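Local coordinates for kelch repeat and BTB domain-containing protein A55 (Vaccinia virus WR, PDB 6I2M) that probably serves as a substrate-recruiting adapter of CUL3-based E3 ubiquitin ligases, directing host proteins to ubiquitination and proteasomal degradation, at residues Q70-L75 with L95-F100; E109-I114 with N135-S140; D125-A130 with A141-I146; Q148-L153 with D174-K179. One frame throughout, in Å; residues are numbered along the deposited sequence.

Contact 1: Q70-L75 with L95-F100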
loop_
_atom_site.group_PDB
_atom_site.type_symbol
_atom_site.label_atom_id
_atom_site.label_comp_id
_atom_site.label_asym_id
_atom_site.label_seq_id
_atom_site.Cartn_x
_atom_site.Cartn_y
_atom_site.Cartn_z
ATOM N N GLN A 70 -14.119 3.389 19.065
ATOM C CA GLN A 70 -14.671 3.113 17.733
ATOM C C GLN A 70 -14.072 4.042 16.672
ATOM O O GLN A 70 -13.889 3.621 15.530
ATOM C CB GLN A 70 -16.213 3.169 17.747
ATOM C CG GLN A 70 -16.904 2.544 16.521
ATOM C CD GLN A 70 -16.609 1.073 16.302
ATOM O OE1 GLN A 70 -16.588 0.259 17.235
ATOM N NE2 GLN A 70 -16.382 0.699 15.051
ATOM N N SER A 71 -13.720 5.281 17.071
ATOM C CA SER A 71 -13.081 6.279 16.218
ATOM C C SER A 71 -11.650 5.832 15.876
ATOM O O SER A 71 -11.315 5.764 14.695
ATOM C CB SER A 71 -13.077 7.642 16.905
ATOM O OG SER A 71 -12.464 8.634 16.101
ATOM N N VAL A 72 -10.835 5.485 16.905
ATOM C CA VAL A 72 -9.447 5.013 16.763
ATOM C C VAL A 72 -9.400 3.719 15.926
ATOM O O VAL A 72 -8.605 3.640 14.989
ATOM C CB VAL A 72 -8.707 4.872 18.133
ATOM C CG1 VAL A 72 -7.305 4.292 17.965
ATOM C CG2 VAL A 72 -8.627 6.205 18.867
ATOM N N ASN A 73 -10.278 2.739 16.243
ATOM C CA ASN A 73 -10.385 1.444 15.557
ATOM C C ASN A 73 -10.665 1.595 14.056
ATOM O O ASN A 73 -9.998 0.944 13.249
ATOM C CB ASN A 73 -11.448 0.559 16.225
ATOM C CG ASN A 73 -11.456 -0.866 15.728
ATOM O OD1 ASN A 73 -10.634 -1.697 16.129
ATOM N ND2 ASN A 73 -12.386 -1.178 14.840
ATOM N N ASP A 74 -11.630 2.465 13.687
ATOM C CA ASP A 74 -11.994 2.729 12.292
ATOM C C ASP A 74 -10.906 3.501 11.553
ATOM O O ASP A 74 -10.750 3.316 10.346
ATOM C CB ASP A 74 -13.347 3.453 12.195
ATOM C CG ASP A 74 -14.561 2.606 12.544
ATOM O OD1 ASP A 74 -14.400 1.377 12.739
ATOM O OD2 ASP A 74 -15.673 3.169 12.620
ATOM N N LEU A 75 -10.151 4.354 12.279
ATOM C CA LEU A 75 -9.043 5.126 11.717
ATOM C C LEU A 75 -7.868 4.215 11.379
ATOM O O LEU A 75 -7.215 4.438 10.363
ATOM C CB LEU A 75 -8.612 6.268 12.647
ATOM C CG LEU A 75 -9.465 7.536 12.590
ATOM C CD1 LEU A 75 -9.265 8.375 13.819
ATOM C CD2 LEU A 75 -9.159 8.358 11.361
ATOM N N LEU A 95 -13.114 13.039 13.043
ATOM C CA LEU A 95 -12.321 14.220 12.691
ATOM C C LEU A 95 -11.443 14.698 13.861
ATOM O O LEU A 95 -10.278 15.031 13.635
ATOM C CB LEU A 95 -13.225 15.357 12.162
ATOM C CG LEU A 95 -12.543 16.669 11.731
ATOM C CD1 LEU A 95 -11.788 16.510 10.422
ATOM C CD2 LEU A 95 -13.550 17.782 11.599
ATOM N N SER A 96 -11.993 14.712 15.096
ATOM C CA SER A 96 -11.297 15.122 16.326
ATOM C C SER A 96 -10.069 14.257 16.614
ATOM O O SER A 96 -9.006 14.788 16.952
ATOM C CB SER A 96 -12.242 15.070 17.523
ATOM O OG SER A 96 -13.272 16.038 17.421
ATOM N N THR A 97 -10.224 12.926 16.478
ATOM C CA THR A 97 -9.170 11.938 16.701
ATOM C C THR A 97 -8.126 12.007 15.578
ATOM O O THR A 97 -6.928 11.901 15.855
ATOM C CB THR A 97 -9.774 10.539 16.881
ATOM O OG1 THR A 97 -10.928 10.610 17.723
ATOM C CG2 THR A 97 -8.781 9.548 17.454
ATOM N N ALA A 98 -8.583 12.203 14.318
ATOM C CA ALA A 98 -7.717 12.332 13.142
ATOM C C ALA A 98 -6.877 13.604 13.216
ATOM O O ALA A 98 -5.755 13.615 12.714
ATOM C CB ALA A 98 -8.546 12.327 11.867
ATOM N N ASP A 99 -7.417 14.667 13.849
ATOM C CA ASP A 99 -6.739 15.950 14.037
ATOM C C ASP A 99 -5.623 15.834 15.078
ATOM O O ASP A 99 -4.566 16.442 14.903
ATOM C CB ASP A 99 -7.745 17.045 14.431
ATOM C CG ASP A 99 -7.221 18.470 14.369
ATOM O OD1 ASP A 99 -6.231 18.713 13.639
ATOM O OD2 ASP A 99 -7.814 19.345 15.031
ATOM N N PHE A 100 -5.859 15.048 16.150
ATOM C CA PHE A 100 -4.897 14.794 17.224
ATOM C C PHE A 100 -3.744 13.928 16.704
ATOM O O PHE A 100 -2.580 14.296 16.875
ATOM C CB PHE A 100 -5.592 14.128 18.434
ATOM C CG PHE A 100 -4.661 13.652 19.528
ATOM C CD1 PHE A 100 -4.231 12.330 19.572
ATOM C CD2 PHE A 100 -4.209 14.526 20.509
ATOM C CE1 PHE A 100 -3.356 11.895 20.569
ATOM C CE2 PHE A 100 -3.338 14.089 21.509
ATOM C CZ PHE A 100 -2.916 12.778 21.531
#
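Within the BTB (POZ) fold, helices 69-79 and 91-101 illustrate how a buried helix crossing can be built round one threonine. The segments 70-75 and 95-100 pass at -65°, their axes 9.5 Å apart, wide enough for side chains to fill the interval. The polar part brings two hydroxyls together. Ser-71 carries OG anti to its backbone N, Thr-97 carries OG1 anti to its carbonyl carbon, and OG of Ser-71 stands 3.0 Å from OG1 of Thr-97. Each is hydrogen-bonded to the carbonyl oxygen of Tyr-93, one turn before Thr-97, so these buried hydroxyls are satisfied by the main chain of helix 91-101.

The apolar part uses the other branch of Thr-97. Its CG2, anti to the backbone N, lies 3.6 Å from CG2 of Val-72, the two side chains crossing at about a right angle. Leu-75 comes in obliquely and straddles the step between successive residues: CD1 rests on CB of Thr-97, while CD2 turns to Ala-98. Outside the pair, Ala-106 of helix 104-116 touches Leu-75, and Phe-100 packs edge-to-face against aromatic rings of the chain of another protein. The branch of Leu-75 aimed at Ala-98 ends with CD2 4.0 Å from its CB.

Contact 2: E109-I114 with N135-S140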
loop_
_atom_site.group_PDB
_atom_site.type_symbol
_atom_site.label_atom_id
_atom_site.label_comp_id
_atom_site.label_asym_id
_atom_site.label_seq_id
_atom_site.Cartn_x
_atom_site.Cartn_y
_atom_site.Cartn_z
ATOM N N GLU A 109 -10.823 13.565 4.092
ATOM C CA GLU A 109 -12.024 12.763 3.819
ATOM C C GLU A 109 -13.192 13.117 4.757
ATOM O O GLU A 109 -14.344 13.114 4.318
ATOM C CB GLU A 109 -11.704 11.257 3.871
ATOM C CG GLU A 109 -12.708 10.390 3.127
ATOM C CD GLU A 109 -12.321 8.932 2.978
ATOM O OE1 GLU A 109 -12.954 8.077 3.640
ATOM O OE2 GLU A 109 -11.392 8.640 2.190
ATOM N N CYS A 110 -12.887 13.437 6.032
ATOM C CA CYS A 110 -13.881 13.828 7.033
ATOM C C CYS A 110 -14.391 15.244 6.789
ATOM O O CYS A 110 -15.602 15.456 6.827
ATOM C CB CYS A 110 -13.337 13.662 8.449
ATOM S SG CYS A 110 -13.216 11.942 8.998
ATOM N N GLU A 111 -13.473 16.206 6.526
ATOM C CA GLU A 111 -13.802 17.608 6.243
ATOM C C GLU A 111 -14.658 17.738 4.983
ATOM O O GLU A 111 -15.642 18.477 4.999
ATOM C CB GLU A 111 -12.536 18.470 6.118
ATOM C CG GLU A 111 -11.963 18.925 7.450
ATOM C CD GLU A 111 -10.843 19.948 7.383
ATOM O OE1 GLU A 111 -9.996 19.860 6.464
ATOM O OE2 GLU A 111 -10.807 20.835 8.265
ATOM N N ASN A 112 -14.303 16.991 3.912
ATOM C CA ASN A 112 -15.031 16.978 2.638
ATOM C C ASN A 112 -16.455 16.445 2.795
ATOM O O ASN A 112 -17.359 16.957 2.139
ATOM C CB ASN A 112 -14.269 16.189 1.567
ATOM C CG ASN A 112 -12.999 16.840 1.063
ATOM O OD1 ASN A 112 -12.713 18.022 1.306
ATOM N ND2 ASN A 112 -12.201 16.074 0.338
ATOM N N TYR A 113 -16.651 15.436 3.672
ATOM C CA TYR A 113 -17.957 14.834 3.966
ATOM C C TYR A 113 -18.841 15.820 4.741
ATOM O O TYR A 113 -20.040 15.901 4.468
ATOM C CB TYR A 113 -17.784 13.521 4.756
ATOM C CG TYR A 113 -19.067 12.740 4.963
ATOM C CD1 TYR A 113 -19.855 12.941 6.093
ATOM C CD2 TYR A 113 -19.474 11.773 4.048
ATOM C CE1 TYR A 113 -21.030 12.218 6.296
ATOM C CE2 TYR A 113 -20.647 11.042 4.241
ATOM C CZ TYR A 113 -21.422 11.270 5.367
ATOM O OH TYR A 113 -22.580 10.554 5.563
ATOM N N ILE A 114 -18.248 16.549 5.712
ATOM C CA ILE A 114 -18.927 17.546 6.547
ATOM C C ILE A 114 -19.384 18.741 5.692
ATOM O O ILE A 114 -20.541 19.146 5.800
ATOM C CB ILE A 114 -18.064 17.940 7.791
ATOM C CG1 ILE A 114 -17.980 16.759 8.793
ATOM C CG2 ILE A 114 -18.589 19.211 8.491
ATOM C CD1 ILE A 114 -16.765 16.760 9.744
ATOM N N ASN A 135 -11.412 24.698 14.546
ATOM C CA ASN A 135 -11.411 24.393 13.114
ATOM C C ASN A 135 -12.090 25.545 12.366
ATOM O O ASN A 135 -13.295 25.492 12.112
ATOM C CB ASN A 135 -12.099 23.044 12.839
ATOM C CG ASN A 135 -11.859 22.486 11.455
ATOM O OD1 ASN A 135 -12.232 23.075 10.435
ATOM N ND2 ASN A 135 -11.247 21.315 11.390
ATOM N N LYS A 136 -11.306 26.593 12.032
ATOM C CA LYS A 136 -11.757 27.812 11.344
ATOM C C LYS A 136 -12.365 27.574 9.951
ATOM O O LYS A 136 -13.155 28.401 9.491
ATOM C CB LYS A 136 -10.626 28.850 11.272
ATOM C CG LYS A 136 -10.523 29.713 12.521
ATOM C CD LYS A 136 -9.432 30.772 12.392
ATOM C CE LYS A 136 -9.472 31.788 13.512
ATOM N NZ LYS A 136 -8.978 31.230 14.801
ATOM N N LYS A 137 -12.003 26.450 9.293
ATOM C CA LYS A 137 -12.501 26.059 7.973
ATOM C C LYS A 137 -13.994 25.710 8.049
ATOM O O LYS A 137 -14.789 26.267 7.291
ATOM C CB LYS A 137 -11.684 24.877 7.419
ATOM C CG LYS A 137 -11.938 24.573 5.949
ATOM C CD LYS A 137 -11.207 23.317 5.510
ATOM C CE LYS A 137 -11.490 22.983 4.068
ATOM N NZ LYS A 137 -10.792 21.741 3.645
ATOM N N ILE A 138 -14.366 24.803 8.974
ATOM C CA ILE A 138 -15.751 24.376 9.189
ATOM C C ILE A 138 -16.519 25.452 9.987
ATOM O O ILE A 138 -17.705 25.655 9.724
ATOM C CB ILE A 138 -15.821 22.935 9.794
ATOM C CG1 ILE A 138 -15.256 21.902 8.784
ATOM C CG2 ILE A 138 -17.255 22.544 10.224
ATOM C CD1 ILE A 138 -14.804 20.571 9.368
ATOM N N GLU A 139 -15.828 26.178 10.903
ATOM C CA GLU A 139 -16.406 27.256 11.722
ATOM C C GLU A 139 -17.017 28.372 10.875
ATOM O O GLU A 139 -18.082 28.877 11.225
ATOM C CB GLU A 139 -15.367 27.831 12.696
ATOM C CG GLU A 139 -15.934 28.166 14.066
ATOM C CD GLU A 139 -16.296 29.617 14.330
ATOM O OE1 GLU A 139 -16.377 30.412 13.365
ATOM O OE2 GLU A 139 -16.507 29.958 15.516
ATOM N N SER A 140 -16.355 28.737 9.760
ATOM C CA SER A 140 -16.822 29.765 8.829
ATOM C C SER A 140 -17.960 29.240 7.948
ATOM O O SER A 140 -18.921 29.970 7.704
ATOM C CB SER A 140 -15.672 30.270 7.962
ATOM O OG SER A 140 -14.654 30.871 8.746
#
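The carbonyl oxygen of Lys-136 is the best-held polar atom, gripped by two hydrogen bonds from Ser-140: one from its N, and one from its OG, 3.0 Å away and nearly along the C=O axis. OD1 of Asn-135 takes one nearly straight bond, 3.1 Å long, from the backbone N of Ile-138, the classic N-cap of helix 136-147. With OD1 so engaged, the rotation of the amide is fixed and ND2 is directed across to helix 104-116. There it bonds OE2 of Glu-111, at 3.2 Å and 156°, using the anti lone pair of the carboxylate. The acceptor is close to the amide plane, although the two flat groups, meeting tip to tip, stand 78° apart.

The other carboxylate oxygen, OE1, makes a long, weak salt bridge of 3.5 Å with NZ of Lys-137, whose fully extended chain crosses Glu-111 obliquely. A lysine and a helix N-terminus beside it would probably favour the ionised carboxylate. Beneath the polar layer, CG of Glu-111 rests on CD1 of Ile-138, and CG2 of Ile-114 meets CG2 of Ile-138 at 4.0 Å, the isoleucines crossing at about a right angle.

The two segments run almost parallel, 5° between directions and 11.2 Å between axes, with Leu-95 of helix 91-101 touching Glu-111 and Phe-126 of helix 120-132 touching Ile-114.

Contact 3: D125-A130 with A141-I146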
loop_
_atom_site.group_PDB
_atom_site.type_symbol
_atom_site.label_atom_id
_atom_site.label_comp_id
_atom_site.label_asym_id
_atom_site.label_seq_id
_atom_site.Cartn_x
_atom_site.Cartn_y
_atom_site.Cartn_z
ATOM N N ASP A 125 -25.106 22.234 14.797
ATOM C CA ASP A 125 -24.286 21.370 15.647
ATOM C C ASP A 125 -22.793 21.458 15.303
ATOM O O ASP A 125 -21.962 21.433 16.213
ATOM C CB ASP A 125 -24.786 19.914 15.562
ATOM C CG ASP A 125 -24.062 18.921 16.453
ATOM O OD1 ASP A 125 -23.850 19.234 17.647
ATOM O OD2 ASP A 125 -23.726 17.822 15.963
ATOM N N PHE A 126 -22.457 21.560 13.998
ATOM C CA PHE A 126 -21.076 21.634 13.514
ATOM C C PHE A 126 -20.359 22.951 13.848
ATOM O O PHE A 126 -19.126 22.974 13.852
ATOM C CB PHE A 126 -20.992 21.327 12.009
ATOM C CG PHE A 126 -21.108 19.857 11.680
ATOM C CD1 PHE A 126 -20.055 18.985 11.930
ATOM C CD2 PHE A 126 -22.267 19.346 11.109
ATOM C CE1 PHE A 126 -20.168 17.623 11.635
ATOM C CE2 PHE A 126 -22.377 17.984 10.808
ATOM C CZ PHE A 126 -21.325 17.132 11.070
ATOM N N TYR A 127 -21.113 24.032 14.140
ATOM C CA TYR A 127 -20.536 25.331 14.504
ATOM C C TYR A 127 -19.955 25.303 15.920
ATOM O O TYR A 127 -18.816 25.729 16.112
ATOM C CB TYR A 127 -21.561 26.471 14.336
ATOM C CG TYR A 127 -21.107 27.805 14.892
ATOM C CD1 TYR A 127 -20.249 28.630 14.172
ATOM C CD2 TYR A 127 -21.548 28.249 16.137
ATOM C CE1 TYR A 127 -19.824 29.857 14.682
ATOM C CE2 TYR A 127 -21.124 29.469 16.661
ATOM C CZ TYR A 127 -20.267 30.273 15.928
ATOM O OH TYR A 127 -19.856 31.482 16.437
ATOM N N ILE A 128 -20.744 24.807 16.903
ATOM C CA ILE A 128 -20.358 24.680 18.319
ATOM C C ILE A 128 -19.162 23.712 18.442
ATOM O O ILE A 128 -18.286 23.917 19.287
ATOM C CB ILE A 128 -21.577 24.269 19.212
ATOM C CG1 ILE A 128 -22.821 25.149 18.914
ATOM C CG2 ILE A 128 -21.221 24.312 20.711
ATOM C CD1 ILE A 128 -24.179 24.522 19.276
ATOM N N TYR A 129 -19.121 22.689 17.561
ATOM C CA TYR A 129 -18.057 21.690 17.467
ATOM C C TYR A 129 -16.738 22.338 17.018
ATOM O O TYR A 129 -15.717 22.162 17.683
ATOM C CB TYR A 129 -18.476 20.553 16.507
ATOM C CG TYR A 129 -17.335 19.663 16.066
ATOM C CD1 TYR A 129 -16.766 18.741 16.936
ATOM C CD2 TYR A 129 -16.819 19.749 14.775
ATOM C CE1 TYR A 129 -15.708 17.929 16.540
ATOM C CE2 TYR A 129 -15.757 18.943 14.367
ATOM C CZ TYR A 129 -15.206 18.031 15.252
ATOM O OH TYR A 129 -14.163 17.225 14.863
ATOM N N ALA A 130 -16.768 23.086 15.897
ATOM C CA ALA A 130 -15.607 23.776 15.329
ATOM C C ALA A 130 -15.115 24.941 16.202
ATOM O O ALA A 130 -13.945 25.314 16.112
ATOM C CB ALA A 130 -15.924 24.258 13.924
ATOM N N ALA A 141 -17.852 27.975 7.480
ATOM C CA ALA A 141 -18.836 27.310 6.619
ATOM C C ALA A 141 -20.164 27.034 7.330
ATOM O O ALA A 141 -21.223 27.236 6.732
ATOM C CB ALA A 141 -18.257 26.021 6.062
ATOM N N SER A 142 -20.106 26.575 8.599
ATOM C CA SER A 142 -21.282 26.293 9.427
ATOM C C SER A 142 -21.982 27.593 9.803
ATOM O O SER A 142 -23.207 27.614 9.903
ATOM C CB SER A 142 -20.886 25.527 10.686
ATOM O OG SER A 142 -20.282 24.285 10.368
ATOM N N PHE A 143 -21.199 28.680 9.990
ATOM C CA PHE A 143 -21.681 30.024 10.310
ATOM C C PHE A 143 -22.491 30.574 9.131
ATOM O O PHE A 143 -23.566 31.135 9.347
ATOM C CB PHE A 143 -20.494 30.948 10.636
ATOM C CG PHE A 143 -20.842 32.344 11.096
ATOM C CD1 PHE A 143 -21.143 32.600 12.428
ATOM C CD2 PHE A 143 -20.815 33.413 10.209
ATOM C CE1 PHE A 143 -21.444 33.895 12.858
ATOM C CE2 PHE A 143 -21.120 34.708 10.638
ATOM C CZ PHE A 143 -21.432 34.939 11.960
ATOM N N ASN A 144 -21.985 30.386 7.890
ATOM C CA ASN A 144 -22.645 30.821 6.656
ATOM C C ASN A 144 -23.947 30.050 6.414
ATOM O O ASN A 144 -24.929 30.643 5.963
ATOM C CB ASN A 144 -21.706 30.681 5.449
ATOM C CG ASN A 144 -20.495 31.587 5.469
ATOM O OD1 ASN A 144 -20.557 32.763 5.852
ATOM N ND2 ASN A 144 -19.361 31.057 5.037
ATOM N N THR A 145 -23.954 28.738 6.732
ATOM C CA THR A 145 -25.116 27.856 6.577
ATOM C C THR A 145 -26.174 28.155 7.664
ATOM O O THR A 145 -27.363 27.948 7.419
ATOM C CB THR A 145 -24.680 26.382 6.483
ATOM O OG1 THR A 145 -23.540 26.289 5.628
ATOM C CG2 THR A 145 -25.778 25.472 5.941
ATOM N N ILE A 146 -25.746 28.674 8.840
ATOM C CA ILE A 146 -26.650 29.077 9.925
ATOM C C ILE A 146 -27.351 30.380 9.517
ATOM O O ILE A 146 -28.571 30.483 9.646
ATOM C CB ILE A 146 -25.917 29.172 11.302
ATOM C CG1 ILE A 146 -25.832 27.783 11.961
ATOM C CG2 ILE A 146 -26.576 30.191 12.265
ATOM C CD1 ILE A 146 -24.743 27.635 12.995
#
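Tyr-127 and Ser-142 form the innermost layer of this antiparallel helix pair, their CA atoms only 5.2 Å apart. The small serine permits the approach: its CB lies 3.8 Å from CB of Tyr-127, and its OG stands 3.5 Å from CB of Phe-126. CD1 of Ile-146 reaches CB of Tyr-127 at 3.6 Å, the two side chains crossing at about a right angle. Farther out along the tyrosine, Phe-143 lies side by side with it and points the same way, both with CG anti to the backbone N; CE1 of the tyrosine touches the edge of the phenylalanine ring at CD1, 3.8 Å away.

The next shell sets these groups in place. OG of Ser-142 bonds back to the carbonyl oxygen of Ile-138 in its own helix, which fixes the hydroxyl. Helix 164-171 closes over the aromatic pair, with Ser-166 beside Tyr-127, Ile-170 against Phe-143 and Ile-146, and Lys-169 in a cation-pi contact with Phe-143. The segments cross at -148° as successive helices of the BACK domain, which joins the BTB and Kelch parts of such adapters. With no hydrogen bond between the segments, their cohesion comes from apolar and aromatic packing, while the buried serine hydroxyl is satisfied within its helix.

Contact 4: Q148-L153 with D174-K179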
loop_
_atom_site.group_PDB
_atom_site.type_symbol
_atom_site.label_atom_id
_atom_site.label_comp_id
_atom_site.label_asym_id
_atom_site.label_seq_id
_atom_site.Cartn_x
_atom_site.Cartn_y
_atom_site.Cartn_z
ATOM N N GLN A 148 -27.889 31.584 6.481
ATOM C CA GLN A 148 -28.792 31.403 5.336
ATOM C C GLN A 148 -30.078 30.619 5.700
ATOM O O GLN A 148 -31.009 30.564 4.892
ATOM C CB GLN A 148 -28.064 30.792 4.116
ATOM C CG GLN A 148 -27.608 29.341 4.274
ATOM C CD GLN A 148 -26.735 28.870 3.131
ATOM O OE1 GLN A 148 -25.704 29.471 2.802
ATOM N NE2 GLN A 148 -27.121 27.766 2.512
ATOM N N ASN A 149 -30.129 30.042 6.920
ATOM C CA ASN A 149 -31.270 29.276 7.438
ATOM C C ASN A 149 -31.664 29.741 8.860
ATOM O O ASN A 149 -32.290 28.984 9.606
ATOM C CB ASN A 149 -30.956 27.769 7.417
ATOM C CG ASN A 149 -30.720 27.192 6.043
ATOM O OD1 ASN A 149 -31.626 27.112 5.206
ATOM N ND2 ASN A 149 -29.496 26.759 5.786
ATOM N N ILE A 150 -31.324 31.003 9.205
ATOM C CA ILE A 150 -31.538 31.664 10.502
ATOM C C ILE A 150 -32.992 31.558 11.028
ATOM O O ILE A 150 -33.179 31.122 12.166
ATOM C CB ILE A 150 -31.017 33.140 10.478
ATOM C CG1 ILE A 150 -31.179 33.836 11.856
ATOM C CG2 ILE A 150 -31.624 33.977 9.331
ATOM C CD1 ILE A 150 -30.242 35.024 12.110
ATOM N N LEU A 151 -34.001 31.932 10.214
ATOM C CA LEU A 151 -35.410 31.914 10.623
ATOM C C LEU A 151 -36.004 30.504 10.750
ATOM O O LEU A 151 -37.028 30.334 11.413
ATOM C CB LEU A 151 -36.274 32.807 9.711
ATOM C CG LEU A 151 -35.983 34.320 9.751
ATOM C CD1 LEU A 151 -36.795 35.055 8.709
ATOM C CD2 LEU A 151 -36.249 34.918 11.130
ATOM N N ARG A 152 -35.356 29.500 10.137
ATOM C CA ARG A 152 -35.767 28.098 10.218
ATOM C C ARG A 152 -35.165 27.459 11.472
ATOM O O ARG A 152 -35.750 26.530 12.031
ATOM C CB ARG A 152 -35.283 27.323 8.984
ATOM C CG ARG A 152 -36.074 27.584 7.714
ATOM C CD ARG A 152 -35.443 26.849 6.552
ATOM N NE ARG A 152 -36.222 26.982 5.321
ATOM C CZ ARG A 152 -35.850 26.490 4.144
ATOM N NH1 ARG A 152 -34.703 25.830 4.023
ATOM N NH2 ARG A 152 -36.618 26.657 3.076
ATOM N N LEU A 153 -33.985 27.959 11.898
ATOM C CA LEU A 153 -33.217 27.455 13.037
ATOM C C LEU A 153 -33.621 28.023 14.403
ATOM O O LEU A 153 -33.288 27.409 15.417
ATOM C CB LEU A 153 -31.710 27.656 12.798
ATOM C CG LEU A 153 -31.072 26.738 11.755
ATOM C CD1 LEU A 153 -29.753 27.294 11.276
ATOM C CD2 LEU A 153 -30.904 25.326 12.286
ATOM N N ASP A 174 -23.987 41.835 8.822
ATOM C CA ASP A 174 -24.811 41.434 7.678
ATOM C C ASP A 174 -24.711 39.935 7.330
ATOM O O ASP A 174 -24.345 39.129 8.188
ATOM C CB ASP A 174 -24.481 42.317 6.457
ATOM C CG ASP A 174 -23.026 42.269 6.036
ATOM O OD1 ASP A 174 -22.668 41.374 5.241
ATOM O OD2 ASP A 174 -22.245 43.127 6.501
ATOM N N MET A 175 -25.085 39.576 6.070
ATOM C CA MET A 175 -25.100 38.239 5.451
ATOM C C MET A 175 -26.232 37.323 5.995
ATOM O O MET A 175 -26.510 36.284 5.389
ATOM C CB MET A 175 -23.713 37.555 5.511
ATOM C CG MET A 175 -23.478 36.500 4.433
ATOM S SD MET A 175 -23.605 37.097 2.726
ATOM C CE MET A 175 -23.256 35.597 1.850
ATOM N N LEU A 176 -26.910 37.729 7.090
ATOM C CA LEU A 176 -28.022 36.964 7.665
ATOM C C LEU A 176 -29.272 37.066 6.779
ATOM O O LEU A 176 -29.767 38.166 6.521
ATOM C CB LEU A 176 -28.301 37.308 9.153
ATOM C CG LEU A 176 -28.578 38.767 9.559
ATOM C CD1 LEU A 176 -29.538 38.822 10.727
ATOM C CD2 LEU A 176 -27.295 39.497 9.934
ATOM N N ASN A 177 -29.724 35.910 6.255
ATOM C CA ASN A 177 -30.859 35.797 5.338
ATOM C C ASN A 177 -32.204 36.115 6.003
ATOM O O ASN A 177 -32.928 35.215 6.440
ATOM C CB ASN A 177 -30.865 34.425 4.642
ATOM C CG ASN A 177 -31.860 34.271 3.511
ATOM O OD1 ASN A 177 -32.190 35.218 2.785
ATOM N ND2 ASN A 177 -32.348 33.054 3.326
ATOM N N ILE A 178 -32.523 37.418 6.077
ATOM C CA ILE A 178 -33.770 37.949 6.635
ATOM C C ILE A 178 -34.376 38.965 5.661
ATOM O O ILE A 178 -33.765 40.005 5.398
ATOM C CB ILE A 178 -33.640 38.476 8.102
ATOM C CG1 ILE A 178 -32.424 39.420 8.294
ATOM C CG2 ILE A 178 -33.613 37.313 9.099
ATOM C CD1 ILE A 178 -32.652 40.578 9.276
ATOM N N LYS A 179 -35.549 38.629 5.079
ATOM C CA LYS A 179 -36.254 39.470 4.101
ATOM C C LYS A 179 -36.704 40.813 4.675
ATOM O O LYS A 179 -36.638 41.826 3.975
ATOM C CB LYS A 179 -37.423 38.719 3.447
ATOM C CG LYS A 179 -36.980 37.765 2.345
ATOM C CD LYS A 179 -38.157 37.190 1.575
ATOM C CE LYS A 179 -37.702 36.149 0.585
ATOM N NZ LYS A 179 -38.851 35.490 -0.088
#
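The amide of Asn-177 is the one flat group that works across this contact, and it does so at its nitrogen edge. ND2 donates to the carbonyl oxygen of Gln-148 over 3.2 Å, nearly straight at 165°, with the acceptor close to the amide plane. Seen from the acceptor the fit is different, since the donor stands 38° above the carbonyl plane and so misses the lone pairs. CG of Asn-177 lies anti to its backbone N, chi1 -171°, and its CB rests 3.7 Å from CA of Gln-148. Asn-177 is also the centre of an inverse gamma turn, and its backbone is hydrogen-bonded to Leu-147.

Beside this polar tie lies an apolar patch of branched side chains. Ile-150 divides its contacts: CG2 meets the carbonyl oxygen of Asn-177 at 3.4 Å and CG2 of Ile-178 at 3.9 Å, whereas CD1 reaches CD1 of Leu-176 at 4.1 Å. Leu-151 sets its forked end against the same methyl of Ile-178, crossing it at about a right angle.

The contact ties together two parts of the BACK region at its surface: the short helix 150-153 with the turn before it, which follows helix 136-147, and the loop between helices 164-171 and 184-195. Ile-187 of helix 184-195 packs against Ile-150, Leu-151 and Ile-178.

How the contacts relate
The four contacts follow an elongated, mainly helical chain from the BTB domain into the BACK region. Contact 1 lies wholly in the former, contacts 3 and 4 in the latter, and contact 2 joins them. Centres of contacts 2 and 3 are about 9 Å apart; both use helix 136-147, and their segments alternate along the sequence, so the two interlock. Leu-95 links contact 1 to contact 2, whereas Ser-96 probably bonds Tyr-129 of contact 3. Contact 4, about 34 Å from contact 1 between centres, touches contact 3 through Leu-153 and Ile-146. Such continuous packing is consistent with a firm connection between the CUL3-binding domain and the following helices.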